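Local coordinates for farnesyl pyrophosphate synthase (Pseudomonas aeruginosa, PDB 3ZOU), which catalyses the condensation of geranyl pyrophosphate with isopentenyl pyrophosphate to give farnesyl pyrophosphate, a precursor of longer isoprenoids, at residues Ala20-Pro25 and Ser39-Gly44; Leu50-Ala55 and Ala68-Val73; Phe122-Leu125 and Arg129-Pro132; Leu139-Arg144 and Ala194-Arg199; Glu209-Ala214 and Gln286-Ile291. One frame throughout, in Å; residues are numbered along the deposited sequence.

Contact 1: residues Ala20-Pro25 and Ser39-Gly44; sequences ALFVAP and SVMNGG
The ring of F22 meets M41 at its edge: SD lies close to the ring plane, 4.1 Å from F22 CE2, and the line from the ring centroid to the sulfur stands 81° off the ring normal. This is an edge-on Met-aromatic contact, set within the mainly alpha-helical isoprenoid synthase fold where the loop after helix 3-19 faces the end of helix 30-40. V40 approaches the same corner of the ring obliquely, its CG2 resting 3.7 Å from F22 CZ, while CB and CG1 share in the packing. With F22 CG anti to the carbonyl carbon (chi1 -52°), CE2 and CZ lead toward the helix end. A flat aromatic can present its edge to the thioether while the valine comes in obliquely at CZ and CE2; M41, bent at chi2 and chi3, curls its polarisable sulfur back to the ring. The ring also packs on M36 and R37 of helix 30-40, L75 of helix 67-85 and L117 of helix 107-126, so it joins several helices. Beyond V40 the chain makes an inverse gamma turn centred on M41 and runs toward K45 and R46, part of the GGKR sequence that in relatives binds the diphosphate of isopentenyl pyrophosphate. G43 has positive phi, readily adopted without a side chain. The turn is tied by N42, whose OD1 accepts from G44 N at 3.1 Å in an Asx turn.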
# COMPACT_ATOMS: atom_id res chain seq x y z
N ALA A 20 -17.77 -7.11 3.38
CA ALA A 20 -18.15 -5.90 4.15
C ALA A 20 -17.26 -4.63 4.01
O ALA A 20 -17.57 -3.53 4.46
CB ALA A 20 -18.30 -6.23 5.62
N LEU A 21 -16.11 -4.81 3.40
CA LEU A 21 -15.19 -3.73 3.16
C LEU A 21 -15.47 -2.99 1.86
O LEU A 21 -14.81 -1.99 1.59
CB LEU A 21 -13.76 -4.30 3.06
CG LEU A 21 -13.22 -4.99 4.28
CD1 LEU A 21 -11.82 -5.54 4.01
CD2 LEU A 21 -13.15 -4.06 5.45
N PHE A 22 -16.34 -3.50 1.01
CA PHE A 22 -16.49 -2.92 -0.36
C PHE A 22 -17.69 -2.04 -0.52
O PHE A 22 -18.28 -1.95 -1.61
CB PHE A 22 -16.38 -4.01 -1.45
CG PHE A 22 -15.16 -4.84 -1.32
CD1 PHE A 22 -13.92 -4.23 -1.31
CD2 PHE A 22 -15.20 -6.22 -1.17
CE1 PHE A 22 -12.75 -4.98 -1.17
CE2 PHE A 22 -14.05 -6.96 -1.01
CZ PHE A 22 -12.81 -6.32 -0.99
N VAL A 23 -18.02 -1.28 0.53
CA VAL A 23 -19.18 -0.38 0.45
C VAL A 23 -18.63 1.01 0.24
O VAL A 23 -17.90 1.54 1.05
CB VAL A 23 -20.07 -0.47 1.72
CG1 VAL A 23 -21.24 0.49 1.57
CG2 VAL A 23 -20.58 -1.89 1.97
N ALA A 24 -18.98 1.61 -0.89
CA ALA A 24 -18.53 2.92 -1.24
C ALA A 24 -19.08 3.93 -0.26
O ALA A 24 -20.27 3.84 0.07
CB ALA A 24 -18.99 3.31 -2.65
N PRO A 25 -18.24 4.84 0.20
CA PRO A 25 -18.76 5.84 1.17
C PRO A 25 -19.65 6.91 0.54
O PRO A 25 -20.33 7.65 1.29
CB PRO A 25 -17.52 6.48 1.77
CG PRO A 25 -16.38 6.10 0.91
CD PRO A 25 -16.76 4.94 0.04
N SER A 39 -12.68 -7.74 -8.03
CA SER A 39 -11.31 -8.20 -7.99
C SER A 39 -10.99 -9.12 -6.82
O SER A 39 -10.02 -9.86 -6.85
CB SER A 39 -10.32 -7.06 -7.93
OG SER A 39 -10.47 -6.20 -9.04
N VAL A 40 -11.83 -9.10 -5.79
CA VAL A 40 -11.55 -9.89 -4.59
C VAL A 40 -12.57 -11.06 -4.45
O VAL A 40 -12.23 -12.19 -4.05
CB VAL A 40 -11.62 -9.01 -3.33
CG1 VAL A 40 -11.53 -9.82 -2.04
CG2 VAL A 40 -10.54 -7.96 -3.39
N MET A 41 -13.82 -10.78 -4.80
CA MET A 41 -14.91 -11.76 -4.52
C MET A 41 -15.08 -12.59 -5.77
O MET A 41 -16.11 -12.53 -6.44
CB MET A 41 -16.18 -11.03 -4.14
CG MET A 41 -16.06 -10.12 -2.92
SD MET A 41 -15.29 -10.87 -1.47
CE MET A 41 -16.61 -12.04 -1.08
N ASN A 42 -14.09 -13.40 -6.08
CA ASN A 42 -14.05 -14.17 -7.32
C ASN A 42 -13.97 -15.65 -7.10
O ASN A 42 -13.54 -16.39 -8.01
CB ASN A 42 -12.87 -13.73 -8.14
CG ASN A 42 -11.60 -13.80 -7.37
OD1 ASN A 42 -11.46 -14.55 -6.36
ND2 ASN A 42 -10.63 -13.04 -7.83
N GLY A 43 -14.41 -16.09 -5.94
CA GLY A 43 -14.43 -17.52 -5.62
C GLY A 43 -13.08 -18.14 -5.34
O GLY A 43 -12.93 -19.37 -5.37
N GLY A 44 -12.09 -17.30 -5.12
CA GLY A 44 -10.79 -17.76 -4.69
C GLY A 44 -10.81 -18.68 -3.51
O GLY A 44 -11.68 -18.60 -2.65

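Contact 2: residues Leu50-Ala55 and Ala68-Val73; sequences LLAYAA and AAACAV
The hydroxyl of Y53 is hydrogen-bonded to the carboxylate oxygen OD1 of D67, at the start of the facing helix, and beside that bond Y53 OH lies 3.7 Å from A70 CB. The two segments belong to an antiparallel helical hairpin, helix 47-58 followed by helix 67-85; their short axes approach to 8.5 Å with 155° between the N-to-C directions. Tyrosine serves two environments at once: its ring packs against the A70 methyl, and its buried hydroxyl is satisfied by D67. The A70 methyl comes obliquely to the ring, in reach of CE2, CZ and OH alike. Y53 CG is anti to the carbonyl carbon (chi1 -72°), which carries the ring to the neighbouring helix. The rest of the interface is built from small residues. A52 points at the other helix and sits over the backbone of A70, with A69 beside it, and single methyl groups permit the two backbones to come near. L51, on a different face of the first helix, packs on L284 and L287 of helix 282-293. Where the two segments come closest, A52 CB lies 4.1 Å from A70 N and 4.3 Å from A69 CB.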
# COMPACT_ATOMS: atom_id res chain seq x y z
N LEU A 50 -6.44 -19.02 5.08
CA LEU A 50 -6.38 -20.39 5.72
C LEU A 50 -5.13 -20.42 6.60
O LEU A 50 -5.11 -20.83 7.75
CB LEU A 50 -6.34 -21.44 4.65
CG LEU A 50 -6.54 -22.93 5.08
CD1 LEU A 50 -6.83 -23.76 3.86
CD2 LEU A 50 -5.31 -23.40 5.77
N LEU A 51 -4.01 -19.99 6.02
CA LEU A 51 -2.74 -20.00 6.69
C LEU A 51 -2.77 -19.14 7.94
O LEU A 51 -2.18 -19.49 8.97
CB LEU A 51 -1.60 -19.59 5.74
CG LEU A 51 -1.19 -20.66 4.72
CD1 LEU A 51 -0.35 -20.09 3.59
CD2 LEU A 51 -0.48 -21.82 5.41
N ALA A 52 -3.30 -17.91 7.82
CA ALA A 52 -3.39 -17.00 9.00
C ALA A 52 -4.24 -17.64 10.10
O ALA A 52 -3.82 -17.65 11.23
CB ALA A 52 -3.95 -15.65 8.57
N TYR A 53 -5.40 -18.14 9.76
CA TYR A 53 -6.26 -18.78 10.79
C TYR A 53 -5.52 -19.98 11.37
O TYR A 53 -5.51 -20.17 12.59
CB TYR A 53 -7.57 -19.25 10.18
CG TYR A 53 -8.49 -18.10 9.84
CD1 TYR A 53 -8.86 -17.16 10.79
CD2 TYR A 53 -9.04 -17.96 8.58
CE1 TYR A 53 -9.73 -16.14 10.50
CE2 TYR A 53 -9.87 -16.89 8.26
CZ TYR A 53 -10.26 -16.01 9.24
OH TYR A 53 -11.10 -14.91 8.95
N ALA A 54 -4.89 -20.78 10.52
CA ALA A 54 -4.32 -22.05 10.99
C ALA A 54 -3.12 -21.74 11.85
O ALA A 54 -2.84 -22.46 12.82
CB ALA A 54 -3.99 -22.99 9.84
N ALA A 55 -2.28 -20.75 11.49
CA ALA A 55 -1.16 -20.40 12.33
C ALA A 55 -1.63 -19.87 13.71
O ALA A 55 -0.97 -20.14 14.73
CB ALA A 55 -0.26 -19.37 11.61
N ALA A 68 -8.53 -9.91 10.86
CA ALA A 68 -7.93 -8.76 10.13
C ALA A 68 -6.71 -9.22 9.34
O ALA A 68 -6.53 -8.82 8.18
CB ALA A 68 -7.62 -7.62 11.05
N ALA A 69 -5.88 -10.05 9.95
CA ALA A 69 -4.74 -10.68 9.27
C ALA A 69 -5.14 -11.40 8.00
O ALA A 69 -4.53 -11.17 6.94
CB ALA A 69 -4.08 -11.68 10.20
N ALA A 70 -6.20 -12.22 8.05
CA ALA A 70 -6.72 -12.97 6.95
C ALA A 70 -7.17 -12.01 5.84
O ALA A 70 -6.84 -12.21 4.68
CB ALA A 70 -7.88 -13.84 7.46
N CYS A 71 -7.89 -10.96 6.23
CA CYS A 71 -8.33 -10.00 5.22
C CYS A 71 -7.17 -9.26 4.54
O CYS A 71 -7.11 -9.18 3.33
CB CYS A 71 -9.19 -8.96 5.82
SG CYS A 71 -10.87 -9.50 6.28
N ALA A 72 -6.23 -8.86 5.36
CA ALA A 72 -5.07 -8.09 4.83
C ALA A 72 -4.29 -8.90 3.84
O ALA A 72 -3.93 -8.42 2.76
CB ALA A 72 -4.20 -7.57 5.93
N VAL A 73 -3.97 -10.16 4.17
CA VAL A 73 -3.16 -10.92 3.22
C VAL A 73 -3.92 -11.22 1.95
O VAL A 73 -3.33 -11.25 0.88
CB VAL A 73 -2.50 -12.19 3.83
CG1 VAL A 73 -1.57 -11.73 4.95
CG2 VAL A 73 -3.56 -13.17 4.37

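Contact 3: residues Phe122-Leu125 and Arg129-Pro132; sequences FEVL and RRNP
N131 turns its CG anti to its own backbone N (chi1 -168°), and this swings the amide back over the end of helix 107-126 to meet L125. E123 likewise has CG anti to N with an extended chain, reaching out to the equally extended R130. The contact lies in the connection from helix 107-126 to helix 135-149, N131 packing on M141 and A68, near the subunit interface where F122 stacks on F122 of the second subunit. The hydrogen bond from N131 ND2 to L125 O is short and nearly straight, 2.8 Å with an angle of 171° at the hydrogen; the donor lies in the carbonyl plane on a lone pair, and the acceptor almost in the amide plane. Asparagine's short arm delivers an N-H to a carbonyl of the last helical turn, while its OD1 takes a hydrogen bond from Q133 NE2. Its CB passes 3.5 Å from V124 O, a buried carbonyl with no polar partner in the model. On the outer side, E123 OE2 lies in the plane of the R130 guanidinium, at its edge, 3.6 Å from NH1. The carboxylate and guanidinium planes are 55° apart, so this long salt bridge lacks a flat, paired alignment. The stronger partner of NH1 is D127. A water donates to E123 OE2 and accepts from R130 NH2. Behind the guanidinium, R130 CD lies 4.2 Å from V124 CG2. One well-directed hydrogen bond from the side-chain amide thus fixes the turn inside, while the looser charges at the rim would add a less directional attraction.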
# COMPACT_ATOMS: atom_id res chain seq x y z
N PHE A 122 -3.55 -2.33 4.57
CA PHE A 122 -2.81 -1.65 5.65
C PHE A 122 -3.78 -0.93 6.60
O PHE A 122 -3.63 -1.01 7.81
CB PHE A 122 -1.71 -0.72 5.07
CG PHE A 122 -0.64 -1.51 4.37
CD1 PHE A 122 0.20 -2.33 5.10
CD2 PHE A 122 -0.47 -1.46 3.03
CE1 PHE A 122 1.23 -3.03 4.45
CE2 PHE A 122 0.55 -2.16 2.38
CZ PHE A 122 1.35 -2.99 3.10
N GLU A 123 -4.87 -0.37 6.04
CA GLU A 123 -5.90 0.19 6.88
C GLU A 123 -6.49 -0.84 7.83
O GLU A 123 -6.68 -0.54 9.00
CB GLU A 123 -7.04 0.77 5.99
CG GLU A 123 -8.12 1.47 6.83
CD GLU A 123 -9.21 2.04 5.98
OE1 GLU A 123 -9.08 2.29 4.77
OE2 GLU A 123 -10.32 2.18 6.55
N VAL A 124 -6.80 -2.02 7.32
CA VAL A 124 -7.43 -3.07 8.12
C VAL A 124 -6.54 -3.48 9.29
O VAL A 124 -7.02 -3.71 10.41
CB VAL A 124 -7.79 -4.24 7.21
CG1 VAL A 124 -8.00 -5.54 7.94
CG2 VAL A 124 -9.02 -3.86 6.43
N LEU A 125 -5.24 -3.57 9.09
CA LEU A 125 -4.34 -3.96 10.18
C LEU A 125 -4.13 -2.88 11.18
O LEU A 125 -3.80 -3.17 12.33
CB LEU A 125 -2.96 -4.43 9.63
CG LEU A 125 -2.96 -5.68 8.84
CD1 LEU A 125 -1.52 -5.98 8.38
CD2 LEU A 125 -3.48 -6.82 9.70
N ARG A 129 -10.07 -1.49 16.00
CA ARG A 129 -11.37 -2.15 16.19
C ARG A 129 -11.41 -3.44 15.36
O ARG A 129 -11.76 -4.50 15.86
CB ARG A 129 -12.54 -1.20 15.83
CG ARG A 129 -13.93 -1.83 16.01
CD ARG A 129 -15.08 -0.95 15.49
NE ARG A 129 -15.05 -0.85 14.02
CZ ARG A 129 -15.44 -1.82 13.18
NH1 ARG A 129 -15.90 -2.98 13.62
NH2 ARG A 129 -15.33 -1.62 11.87
N ARG A 130 -10.99 -3.37 14.11
CA ARG A 130 -11.00 -4.56 13.26
C ARG A 130 -9.86 -5.53 13.57
O ARG A 130 -10.03 -6.75 13.41
CB ARG A 130 -10.82 -4.17 11.78
CG ARG A 130 -11.96 -3.40 11.12
CD ARG A 130 -11.72 -3.34 9.62
NE ARG A 130 -12.72 -2.59 8.87
CZ ARG A 130 -12.48 -1.42 8.23
NH1 ARG A 130 -11.30 -0.75 8.33
NH2 ARG A 130 -13.47 -0.89 7.52
N ASN A 131 -8.75 -4.99 14.09
CA ASN A 131 -7.56 -5.76 14.43
C ASN A 131 -7.16 -5.50 15.88
O ASN A 131 -6.18 -4.83 16.16
CB ASN A 131 -6.38 -5.35 13.49
CG ASN A 131 -5.21 -6.33 13.59
OD1 ASN A 131 -5.39 -7.53 13.92
ND2 ASN A 131 -3.98 -5.83 13.31
N PRO A 132 -7.96 -6.07 16.82
CA PRO A 132 -7.83 -5.65 18.21
C PRO A 132 -6.75 -6.36 18.98
O PRO A 132 -7.02 -7.02 20.02
CB PRO A 132 -9.21 -5.96 18.79
CG PRO A 132 -9.68 -7.10 18.03
CD PRO A 132 -9.10 -6.94 16.61
O HOH W 1 -12.83 0.53 5.51

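Contact 4: residues Leu139-Arg144 and Ala194-Arg199; sequences LEMLTR and ALASGR
L195 makes the tight part of this contact, pushing CD1 between the CG atoms of two successive residues of the facing helix, 3.8 Å from E140 CG and 3.8 Å from M141 CG. The leucine and methionine side chains run past each other in opposite directions, whereas E140 and L195 cross at about a right angle. The two methyls of leucine give it width: CD1 touches both stems, and CD2 also nears E140 CG. The packing thins beyond: M141 CE comes no nearer than 4.5 Å to A196 CB. On the partly exposed flank, E140 offers only its methylene to the leucine. Its chain bends at chi2 (67°), turning the carboxylate toward R144, where NE donates to OE2 at 3.2 Å in a salt bridge one helical turn along. The approach is to the anti side of OE2 and 31° out of the carboxylate plane. Near the C-terminal end of helix 171-196 lies an ST turn: S197 OG donates to A194 O at 2.7 Å and accepts from R199 N, and G198 takes a positive phi. M141 continues inward to L125 of helix 107-126 and L192 of helix 171-196, while L139, L142 and T143 pack on the second subunit, so helix 135-149 lies between helix 171-196 and the dimer partner.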
# COMPACT_ATOMS: atom_id res chain seq x y z
N LEU A 139 1.54 -3.26 15.17
CA LEU A 139 2.63 -2.59 14.44
C LEU A 139 3.56 -3.63 13.79
O LEU A 139 4.04 -3.47 12.66
CB LEU A 139 3.38 -1.64 15.33
CG LEU A 139 2.66 -0.36 15.61
CD1 LEU A 139 3.32 0.43 16.74
CD2 LEU A 139 2.64 0.55 14.39
N GLU A 140 3.81 -4.72 14.52
CA GLU A 140 4.62 -5.82 13.99
C GLU A 140 3.95 -6.48 12.78
O GLU A 140 4.62 -6.80 11.77
CB GLU A 140 4.99 -6.84 15.11
CG GLU A 140 5.88 -7.93 14.60
CD GLU A 140 7.29 -7.52 14.19
OE1 GLU A 140 7.77 -6.34 14.41
OE2 GLU A 140 8.00 -8.36 13.58
N MET A 141 2.66 -6.65 12.86
CA MET A 141 1.86 -7.22 11.73
C MET A 141 2.03 -6.32 10.50
O MET A 141 2.21 -6.78 9.39
CB MET A 141 0.36 -7.37 12.11
CG MET A 141 0.17 -8.43 13.18
SD MET A 141 -1.51 -8.45 13.80
CE MET A 141 -2.26 -9.42 12.56
N LEU A 142 1.90 -5.03 10.72
CA LEU A 142 2.01 -4.04 9.62
C LEU A 142 3.40 -3.99 9.03
O LEU A 142 3.53 -3.99 7.82
CB LEU A 142 1.68 -2.67 10.15
CG LEU A 142 0.25 -2.45 10.33
CD1 LEU A 142 -0.11 -1.51 11.49
CD2 LEU A 142 -0.32 -1.87 9.04
N THR A 143 4.42 -3.98 9.90
CA THR A 143 5.80 -4.06 9.45
C THR A 143 6.00 -5.26 8.59
O THR A 143 6.59 -5.23 7.48
CB THR A 143 6.74 -4.14 10.67
OG1 THR A 143 6.77 -2.87 11.26
CG2 THR A 143 8.15 -4.53 10.27
N ARG A 144 5.56 -6.41 9.08
CA ARG A 144 5.85 -7.64 8.34
C ARG A 144 5.11 -7.67 7.03
O ARG A 144 5.65 -8.08 5.99
CB ARG A 144 5.49 -8.84 9.20
CG ARG A 144 6.46 -9.00 10.38
CD ARG A 144 7.71 -9.70 9.89
NE ARG A 144 8.79 -9.78 10.83
CZ ARG A 144 9.77 -10.67 10.72
NH1 ARG A 144 9.77 -11.58 9.72
NH2 ARG A 144 10.74 -10.68 11.63
N ALA A 194 0.12 -16.01 13.46
CA ALA A 194 0.84 -16.37 14.69
C ALA A 194 0.85 -15.18 15.63
O ALA A 194 0.64 -15.28 16.83
CB ALA A 194 2.24 -16.83 14.37
N LEU A 195 1.07 -13.97 15.10
CA LEU A 195 1.06 -12.80 15.94
C LEU A 195 -0.32 -12.56 16.56
O LEU A 195 -0.39 -12.11 17.69
CB LEU A 195 1.56 -11.57 15.10
CG LEU A 195 3.06 -11.53 14.79
CD1 LEU A 195 3.32 -10.54 13.69
CD2 LEU A 195 3.90 -11.22 16.04
N ALA A 196 -1.36 -12.80 15.79
CA ALA A 196 -2.72 -12.61 16.18
C ALA A 196 -3.10 -13.58 17.31
O ALA A 196 -4.07 -13.28 18.00
CB ALA A 196 -3.70 -12.83 15.03
N SER A 197 -2.37 -14.66 17.45
CA SER A 197 -2.69 -15.63 18.57
C SER A 197 -2.51 -14.98 19.95
O SER A 197 -3.15 -15.44 20.92
CB SER A 197 -1.79 -16.83 18.53
OG SER A 197 -0.45 -16.59 18.91
N GLY A 198 -1.60 -14.01 20.08
CA GLY A 198 -1.24 -13.43 21.38
C GLY A 198 -0.23 -14.29 22.13
O GLY A 198 0.16 -13.92 23.23
N ARG A 199 0.22 -15.39 21.51
CA ARG A 199 1.11 -16.39 22.14
C ARG A 199 2.32 -16.66 21.28
O ARG A 199 2.96 -17.71 21.40
CB ARG A 199 0.33 -17.68 22.43
CG ARG A 199 -0.97 -17.42 23.19
CD ARG A 199 -1.99 -18.58 23.29
NE ARG A 199 -3.28 -18.05 23.82
CZ ARG A 199 -4.33 -18.80 24.16
NH1 ARG A 199 -4.28 -20.13 24.08
NH2 ARG A 199 -5.44 -18.22 24.60

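Contact 5: residues Glu209-Ala214 and Gln286-Ile291; sequences ERYAEA and QLARYI. With 6H6 (3-(2-oxo-1,3-benzoxazol-3(2H)-yl)propanoic acid), chain G.
Helix 282-293, near the C terminus, forms one wall of the pocket that holds 3-(2-oxo-1,3-benzoxazol-3(2H)-yl)propanoic acid, and Y211 of helix 202-227 packs against L287 and A288 of that helix. Y211 OH reaches L287, 3.6 Å from CD2, the two side chains crossing at about a right angle, while Y211 CE2 lies 4.2 Å from A288 CB. The nearest CA atoms of the two segments, Y211 and A288, are 8.6 Å apart, a distance that a long tyrosine can span; its hydroxyl is then satisfied by a hydrogen bond with L284 O. A288 is small where the ring comes obliquely against the helix. L287 divides its methyls: with chi1 at 179° and chi2 near 70°, CD2 meets Y211 and CD1 meets the ligand's benzo ring, 3.9 Å from C4. Y290 lays one ring face beneath the bicycle, whose O2 stands 3.7 Å above the ring centre, and its OH is 3.2 Å from ligand N1. Thus an aromatic face and an aliphatic methyl receive a flat heterocycle. I3 of helix 3-19 packs on L287 and Y290, and it joins K45, V47 and L50 in lining a fragment-binding pocket distinct from the geranyl diphosphate site.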
# COMPACT_ATOMS: atom_id res chain seq x y z
N GLU A 209 7.94 -20.04 10.41
CA GLU A 209 8.63 -19.56 9.20
C GLU A 209 9.26 -20.66 8.33
O GLU A 209 9.09 -20.66 7.11
CB GLU A 209 9.63 -18.47 9.57
CG GLU A 209 10.38 -17.96 8.36
CD GLU A 209 11.39 -16.89 8.76
OE1 GLU A 209 10.97 -15.73 8.99
OE2 GLU A 209 12.57 -17.23 8.89
N ARG A 210 9.88 -21.66 8.97
CA ARG A 210 10.40 -22.80 8.26
C ARG A 210 9.28 -23.56 7.53
O ARG A 210 9.46 -24.01 6.38
CB ARG A 210 11.19 -23.71 9.20
CG ARG A 210 12.49 -23.11 9.62
CD ARG A 210 13.39 -24.23 10.21
NE ARG A 210 12.87 -24.77 11.42
CZ ARG A 210 12.94 -24.17 12.62
NH1 ARG A 210 13.49 -22.97 12.80
NH2 ARG A 210 12.42 -24.76 13.67
N TYR A 211 8.19 -23.76 8.26
CA TYR A 211 7.01 -24.39 7.67
C TYR A 211 6.62 -23.67 6.40
O TYR A 211 6.32 -24.28 5.38
CB TYR A 211 5.89 -24.46 8.74
CG TYR A 211 4.53 -24.83 8.16
CD1 TYR A 211 3.70 -23.87 7.63
CD2 TYR A 211 4.15 -26.13 8.03
CE1 TYR A 211 2.50 -24.16 7.05
CE2 TYR A 211 2.93 -26.47 7.43
CZ TYR A 211 2.09 -25.49 6.95
OH TYR A 211 0.91 -25.81 6.33
N ALA A 212 6.44 -22.36 6.54
CA ALA A 212 5.91 -21.54 5.45
C ALA A 212 6.83 -21.52 4.23
O ALA A 212 6.39 -21.58 3.12
CB ALA A 212 5.70 -20.12 6.01
N GLU A 213 8.14 -21.46 4.48
CA GLU A 213 9.10 -21.56 3.41
C GLU A 213 8.97 -22.83 2.62
O GLU A 213 8.96 -22.85 1.40
CB GLU A 213 10.54 -21.45 3.98
CG GLU A 213 10.90 -20.11 4.57
CD GLU A 213 12.19 -20.06 5.40
OE1 GLU A 213 12.66 -21.09 5.92
OE2 GLU A 213 12.70 -18.94 5.60
N ALA A 214 8.84 -23.92 3.37
CA ALA A 214 8.71 -25.22 2.75
C ALA A 214 7.44 -25.41 1.96
O ALA A 214 7.46 -25.89 0.80
CB ALA A 214 8.92 -26.30 3.82
N GLN A 286 -1.99 -30.96 7.72
CA GLN A 286 -2.86 -31.45 6.67
C GLN A 286 -2.72 -30.68 5.35
O GLN A 286 -2.80 -31.24 4.27
CB GLN A 286 -4.32 -31.48 7.14
CG GLN A 286 -4.57 -32.53 8.20
CD GLN A 286 -6.05 -32.59 8.60
OE1 GLN A 286 -6.94 -32.36 7.75
NE2 GLN A 286 -6.32 -32.96 9.83
N LEU A 287 -2.56 -29.37 5.47
CA LEU A 287 -2.31 -28.55 4.30
C LEU A 287 -1.01 -28.94 3.62
O LEU A 287 -1.01 -29.06 2.42
CB LEU A 287 -2.28 -27.05 4.70
CG LEU A 287 -1.99 -26.15 3.49
CD1 LEU A 287 -3.16 -26.12 2.54
CD2 LEU A 287 -1.75 -24.76 4.07
N ALA A 288 0.03 -29.14 4.37
CA ALA A 288 1.29 -29.59 3.79
C ALA A 288 1.18 -30.86 2.98
O ALA A 288 1.73 -30.96 1.88
CB ALA A 288 2.38 -29.67 4.82
N ARG A 289 0.43 -31.82 3.55
CA ARG A 289 0.19 -33.04 2.78
C ARG A 289 -0.67 -32.82 1.58
O ARG A 289 -0.42 -33.36 0.47
CB ARG A 289 -0.41 -34.08 3.73
CG ARG A 289 0.53 -34.42 4.87
CD ARG A 289 0.13 -35.69 5.61
NE ARG A 289 0.94 -35.86 6.79
CZ ARG A 289 0.53 -35.55 8.02
NH1 ARG A 289 -0.67 -35.02 8.23
NH2 ARG A 289 1.33 -35.75 9.04
N TYR A 290 -1.74 -32.06 1.72
CA TYR A 290 -2.65 -31.78 0.61
C TYR A 290 -1.90 -31.21 -0.62
O TYR A 290 -2.17 -31.60 -1.75
CB TYR A 290 -3.72 -30.78 1.03
CG TYR A 290 -4.50 -30.25 -0.12
CD1 TYR A 290 -5.55 -30.99 -0.68
CD2 TYR A 290 -4.20 -28.99 -0.67
CE1 TYR A 290 -6.26 -30.51 -1.78
CE2 TYR A 290 -4.88 -28.54 -1.77
CZ TYR A 290 -5.90 -29.33 -2.32
OH TYR A 290 -6.61 -28.82 -3.42
N ILE A 291 -0.96 -30.30 -0.33
CA ILE A 291 -0.28 -29.59 -1.40
C ILE A 291 0.46 -30.56 -2.35
O ILE A 291 0.38 -30.42 -3.56
CB ILE A 291 0.71 -28.56 -0.83
CG1 ILE A 291 -0.03 -27.36 -0.25
CG2 ILE A 291 1.67 -28.07 -1.89
CD1 ILE A 291 0.79 -26.56 0.69
O 6H6 G . -11.75 -27.90 -4.36
N1 6H6 G . -8.86 -27.87 -1.36
O1 6H6 G . -9.53 -29.75 -0.21
C2 6H6 G . -8.86 -28.70 -0.32
O2 6H6 G . -8.04 -28.20 0.63
C3 6H6 G . -7.49 -27.08 0.14
C4 6H6 G . -6.57 -26.23 0.72
C5 6H6 G . -6.20 -25.12 -0.03
C6 6H6 G . -6.74 -24.90 -1.30
C7 6H6 G . -7.66 -25.74 -1.88
C8 6H6 G . -8.02 -26.86 -1.14
C9 6H6 G . -9.67 -28.04 -2.56
C10 6H6 G . -11.05 -27.47 -2.14
C11 6H6 G . -11.98 -27.25 -3.32
OXT 6H6 G . -12.94 -26.46 -3.14

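In the fold
From the N terminus the five contacts follow in series, none nested or crossing. Contact 1 closes the loop around helix 30-40, contact 2 the hairpin of helices 47-58 and 67-85, and contact 3 a short turn leaving helix 107-126. Contact 4 spans about fifty residues, bringing helix 135-149 to the end of helix 171-196; contact 5 spans about seventy, joining helix 202-227 to helix 282-293. Contacts 2 and 3 each touch three others. A72 CB of contact 2 packs 3.7 Å from L125 CG of contact 3, A69 packs on M141 of contact 4 and L51 on L287 of contact 5. Contact 3 also meets contact 4, and contact 1 through L21, while contacts 1 and 5 lie on opposite sides of the chain's centre.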